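Long-range contacts in protein argonaute 5 (Arabidopsis thaliana, PDB 4G0O), which probably recognises the 5' nucleotide of small RNAs through its MID domain, helping to sort them in gene regulation: residues Leu76-Val81 with Gly102-Cys107; Ser13-Ser18 with Pro50-Ile55. All blocks are in the same frame, centred on the assembly; numbering follows the deposited sequence.

Contact 1: residues Leu76-Val81 with Gly102-Cys107; sequences LQLLIV and GIVSQC. With SO4 (sulfate ion), chain C.
I103 meets L79 through an extended side chain: its CG1 stands anti to the backbone N (chi1 163°) and chi2 at 175° carries CD1 straight on to the neighbouring strand. There CD1 presses on CB of L79 at 3.4 Å, tighter than ordinary van der Waals contact, and the same methyl meets CD1 of L76 at 3.5 Å. L78 starts from the other face with CG anti to the backbone N, and the turn at chi2 brings CD1 to 3.9 Å from CG1 of V104. Between these two layers the backbones run parallel. The N-H of L79 bonds to O of V104, Q106 N to L79 O at 2.9 Å, and V81 N to Q106 O, while the CA-H groups of L78, S105 and C107 add contacts to carbonyl oxygens. This is the pairing of the two strands of a beta-alpha-beta crossover, whose helix 90-101 lies over the face carrying S105 and C107, and I103 just before the strand also touches its C97. Where the strands have not yet joined, a water bridges L76 O and V104 N. At the far end the chain of Q106 bends at chi2, and NE2 reaches O3 of a sulfate ion, probably from the crystallisation liquor, at 3.0 Å in a weak bond; K131 also binds this ion. An alanine in place of Q106 would probably leave the sulfate without its amide donor and reduce the packing against K127 and K131. On the opposite face, V81 CB rests 4.1 Å from SG of C107.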
# COMPACT_ATOMS: atom_id res chain seq x y z
N LEU A 76 -3.07 -0.59 -12.47
CA LEU A 76 -2.71 -0.28 -11.08
C LEU A 76 -1.25 0.15 -10.98
O LEU A 76 -0.36 -0.55 -11.44
CB LEU A 76 -2.88 -1.52 -10.18
CG LEU A 76 -3.96 -1.57 -9.09
CD1 LEU A 76 -3.42 -2.23 -7.82
CD2 LEU A 76 -4.57 -0.21 -8.76
N GLN A 77 -1.02 1.31 -10.37
CA GLN A 77 0.33 1.81 -10.16
C GLN A 77 0.84 1.42 -8.78
O GLN A 77 2.03 1.48 -8.52
CB GLN A 77 0.35 3.34 -10.33
CG GLN A 77 0.17 3.79 -11.78
CD GLN A 77 -0.04 5.30 -11.93
OE1 GLN A 77 -0.73 5.94 -11.13
NE2 GLN A 77 0.55 5.87 -12.97
N LEU A 78 -0.08 1.01 -7.90
CA LEU A 78 0.28 0.70 -6.51
C LEU A 78 -0.82 -0.07 -5.80
O LEU A 78 -1.99 0.29 -5.90
CB LEU A 78 0.56 2.00 -5.73
CG LEU A 78 0.99 1.89 -4.26
CD1 LEU A 78 2.40 1.31 -4.15
CD2 LEU A 78 0.90 3.24 -3.53
N LEU A 79 -0.45 -1.13 -5.09
CA LEU A 79 -1.40 -1.85 -4.25
C LEU A 79 -0.94 -1.72 -2.82
O LEU A 79 0.18 -2.13 -2.50
CB LEU A 79 -1.41 -3.35 -4.57
CG LEU A 79 -2.77 -4.06 -4.51
CD1 LEU A 79 -2.60 -5.57 -4.22
CD2 LEU A 79 -3.72 -3.41 -3.53
N ILE A 80 -1.79 -1.17 -1.97
CA ILE A 80 -1.44 -1.10 -0.57
C ILE A 80 -1.96 -2.37 0.06
O ILE A 80 -3.18 -2.60 0.08
CB ILE A 80 -2.06 0.11 0.14
CG1 ILE A 80 -1.50 1.42 -0.42
CG2 ILE A 80 -1.80 0.04 1.65
CD1 ILE A 80 -2.42 2.60 -0.16
N VAL A 81 -1.06 -3.21 0.55
CA VAL A 81 -1.50 -4.48 1.09
C VAL A 81 -1.47 -4.51 2.61
O VAL A 81 -0.42 -4.27 3.22
CB VAL A 81 -0.65 -5.64 0.56
CG1 VAL A 81 -0.90 -6.90 1.39
CG2 VAL A 81 -0.97 -5.87 -0.89
N GLY A 102 2.99 -8.70 -11.78
CA GLY A 102 3.56 -7.42 -12.14
C GLY A 102 2.78 -6.29 -11.53
O GLY A 102 2.18 -5.46 -12.22
N ILE A 103 2.75 -6.26 -10.20
CA ILE A 103 2.10 -5.17 -9.50
C ILE A 103 2.98 -4.61 -8.39
O ILE A 103 3.51 -5.35 -7.54
CB ILE A 103 0.71 -5.57 -8.99
CG1 ILE A 103 0.22 -4.61 -7.93
CG2 ILE A 103 0.71 -6.95 -8.41
CD1 ILE A 103 -1.18 -4.93 -7.54
N VAL A 104 3.16 -3.30 -8.44
CA VAL A 104 3.94 -2.61 -7.43
C VAL A 104 3.13 -2.61 -6.15
O VAL A 104 2.02 -2.07 -6.11
CB VAL A 104 4.27 -1.16 -7.86
CG1 VAL A 104 4.80 -0.37 -6.68
CG2 VAL A 104 5.29 -1.17 -9.03
N SER A 105 3.66 -3.23 -5.11
CA SER A 105 2.93 -3.31 -3.85
C SER A 105 3.69 -2.72 -2.67
O SER A 105 4.92 -2.71 -2.64
CB SER A 105 2.53 -4.76 -3.55
OG SER A 105 3.68 -5.56 -3.36
N GLN A 106 2.95 -2.24 -1.69
CA GLN A 106 3.52 -1.87 -0.40
C GLN A 106 2.80 -2.66 0.71
O GLN A 106 1.59 -2.51 0.91
CB GLN A 106 3.37 -0.37 -0.14
CG GLN A 106 3.86 0.06 1.24
CD GLN A 106 5.34 -0.21 1.42
OE1 GLN A 106 6.15 0.11 0.56
NE2 GLN A 106 5.70 -0.82 2.54
N CYS A 107 3.56 -3.50 1.40
CA CYS A 107 3.01 -4.36 2.43
C CYS A 107 3.18 -3.76 3.83
O CYS A 107 4.25 -3.26 4.19
CB CYS A 107 3.61 -5.76 2.33
SG CYS A 107 3.27 -6.64 0.78
S SO4 C . 8.29 -3.35 1.77
O1 SO4 C . 8.07 -3.40 3.22
O2 SO4 C . 7.29 -4.24 1.12
O3 SO4 C . 8.19 -1.96 1.30
O4 SO4 C . 9.66 -3.80 1.47
O HOH W 1 1.90 -1.84 -10.52
O HOH W 2 -0.16 -3.33 -12.64

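Contact 2: residues Ser13-Ser18 with Pro50-Ile55; sequences SWTCVS and PAIPFI
C16 and F54 make the closest fit of bump to flat surface here: CB of C16 sits 3.4 Å from the centroid of the F54 ring, practically on its normal, so that the phenyl lies like a lid over the beta carbon. SG of C16, anti to its own backbone N (chi1 175°), is also above that face in a sulfur-aromatic contact, farther from the centre. The rim of the phenyl is used as well. CZ of F54 abuts CZ3 of W14 at 3.3 Å, rim against rim, with the two ring planes inclined at 68°. The indole in turn offers a face to P50, whose CB stands 4.0 Å from the centroid of the six-membered ring, while its CA lies above the rim. NE1 of W14 is engaged by the carbonyl of K47, which anchors the far edge of the indole. Thus the loop 50-55 is moulded along strand 7-18, an inner strand of the parallel sheet of this MID domain, and becomes a strand itself only at I55, which pairs in parallel with V17. Backbone bonds hold the loop at both ends: A51 N to W14 O, then I55 N to C16 O and S18 N to I55 O. Between them OG1 of T15 donates to O of I52 at 2.9 Å, approaching from above the carbonyl plane, and its methyl CG2 lies 3.8 Å from CG1 of I52. Around the I55 bridge, CG1 of I55 rests against both methyls of V17, nearer to CG2 at 3.6 Å; I69 of helix 62-72 packs on both residues. At the opposite end A51 CB nudges S13 OG.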
# COMPACT_ATOMS: atom_id res chain seq x y z
N SER A 13 -3.53 5.39 -10.24
CA SER A 13 -4.19 4.10 -10.09
C SER A 13 -3.65 3.35 -8.87
O SER A 13 -2.51 2.90 -8.85
CB SER A 13 -3.99 3.27 -11.36
OG SER A 13 -4.85 2.15 -11.38
N TRP A 14 -4.47 3.22 -7.84
CA TRP A 14 -4.05 2.57 -6.60
C TRP A 14 -5.28 2.00 -5.91
O TRP A 14 -6.40 2.42 -6.18
CB TRP A 14 -3.32 3.55 -5.67
CG TRP A 14 -4.25 4.59 -5.09
CD1 TRP A 14 -4.57 5.80 -5.63
CD2 TRP A 14 -5.01 4.47 -3.88
NE1 TRP A 14 -5.48 6.45 -4.82
CE2 TRP A 14 -5.77 5.65 -3.75
CE3 TRP A 14 -5.13 3.49 -2.89
CZ2 TRP A 14 -6.62 5.86 -2.68
CZ3 TRP A 14 -5.97 3.71 -1.84
CH2 TRP A 14 -6.71 4.88 -1.74
N THR A 15 -5.08 1.02 -5.03
CA THR A 15 -6.15 0.54 -4.17
C THR A 15 -5.56 -0.23 -3.01
O THR A 15 -4.34 -0.36 -2.89
CB THR A 15 -7.21 -0.31 -4.92
OG1 THR A 15 -8.33 -0.55 -4.06
CG2 THR A 15 -6.61 -1.63 -5.38
N CYS A 16 -6.43 -0.74 -2.14
CA CYS A 16 -5.99 -1.36 -0.91
C CYS A 16 -6.63 -2.73 -0.74
O CYS A 16 -7.82 -2.90 -1.01
CB CYS A 16 -6.39 -0.48 0.26
SG CYS A 16 -6.03 -1.18 1.87
N VAL A 17 -5.83 -3.69 -0.29
CA VAL A 17 -6.34 -5.01 0.06
C VAL A 17 -5.95 -5.33 1.47
O VAL A 17 -4.82 -5.07 1.90
CB VAL A 17 -5.74 -6.11 -0.82
CG1 VAL A 17 -6.55 -7.40 -0.70
CG2 VAL A 17 -5.74 -5.67 -2.22
N SER A 18 -6.89 -5.94 2.20
CA SER A 18 -6.62 -6.36 3.55
C SER A 18 -6.84 -7.85 3.74
O SER A 18 -7.92 -8.38 3.46
CB SER A 18 -7.50 -5.59 4.53
OG SER A 18 -7.42 -6.18 5.81
N PRO A 50 -9.57 5.44 -5.08
CA PRO A 50 -8.84 4.26 -5.54
C PRO A 50 -9.41 3.82 -6.89
O PRO A 50 -10.55 4.18 -7.20
CB PRO A 50 -9.15 3.22 -4.44
CG PRO A 50 -10.51 3.57 -4.00
CD PRO A 50 -10.59 5.09 -4.07
N ALA A 51 -8.64 3.09 -7.68
CA ALA A 51 -9.08 2.73 -9.02
C ALA A 51 -10.17 1.65 -9.01
O ALA A 51 -10.95 1.53 -9.96
CB ALA A 51 -7.89 2.28 -9.84
N ILE A 52 -10.21 0.86 -7.95
CA ILE A 52 -11.33 -0.06 -7.69
C ILE A 52 -11.56 -0.01 -6.18
O ILE A 52 -10.67 0.40 -5.44
CB ILE A 52 -11.02 -1.51 -8.13
CG1 ILE A 52 -9.75 -2.03 -7.45
CG2 ILE A 52 -10.91 -1.62 -9.66
CD1 ILE A 52 -9.55 -3.53 -7.59
N PRO A 53 -12.77 -0.39 -5.72
CA PRO A 53 -13.09 -0.31 -4.29
C PRO A 53 -12.12 -1.15 -3.44
O PRO A 53 -11.60 -2.13 -3.95
CB PRO A 53 -14.49 -0.94 -4.22
CG PRO A 53 -15.07 -0.70 -5.57
CD PRO A 53 -13.93 -0.86 -6.52
N PHE A 54 -11.91 -0.78 -2.18
CA PHE A 54 -11.06 -1.57 -1.31
C PHE A 54 -11.64 -2.97 -1.16
O PHE A 54 -12.85 -3.16 -1.23
CB PHE A 54 -10.91 -0.93 0.07
CG PHE A 54 -10.03 0.29 0.09
CD1 PHE A 54 -9.65 0.87 1.29
CD2 PHE A 54 -9.59 0.88 -1.10
CE1 PHE A 54 -8.84 2.00 1.32
CE2 PHE A 54 -8.78 2.01 -1.09
CZ PHE A 54 -8.41 2.57 0.13
N ILE A 55 -10.76 -3.94 -0.93
CA ILE A 55 -11.17 -5.32 -0.77
C ILE A 55 -10.69 -5.84 0.58
O ILE A 55 -9.56 -5.57 1.01
CB ILE A 55 -10.63 -6.21 -1.92
CG1 ILE A 55 -9.36 -5.60 -2.52
CG2 ILE A 55 -11.65 -6.34 -3.02
CD1 ILE A 55 -9.59 -4.58 -3.68

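In the fold
Followed from the N terminus, strand 7-18 comes first; helix 27-42 and the short strand 45-46 then intervene before the loop 50-55 returns to its side and closes contact 2. The chain goes on through helix 62-72 to strand 78-82, and helix 90-101 leads to strand 105-108, closing contact 1. The two loops are in series, neither enclosing nor crossing the other. They are nevertheless joined within one parallel sheet: strand 7-18 pairs with strand 78-82, so that Q77 and I80 hydrogen-bond to S13 and T15. Contact 2 thus fixes strand 55-56 on one side of strand 7-18, and contact 1 adds strand 105-108 beyond 78-82.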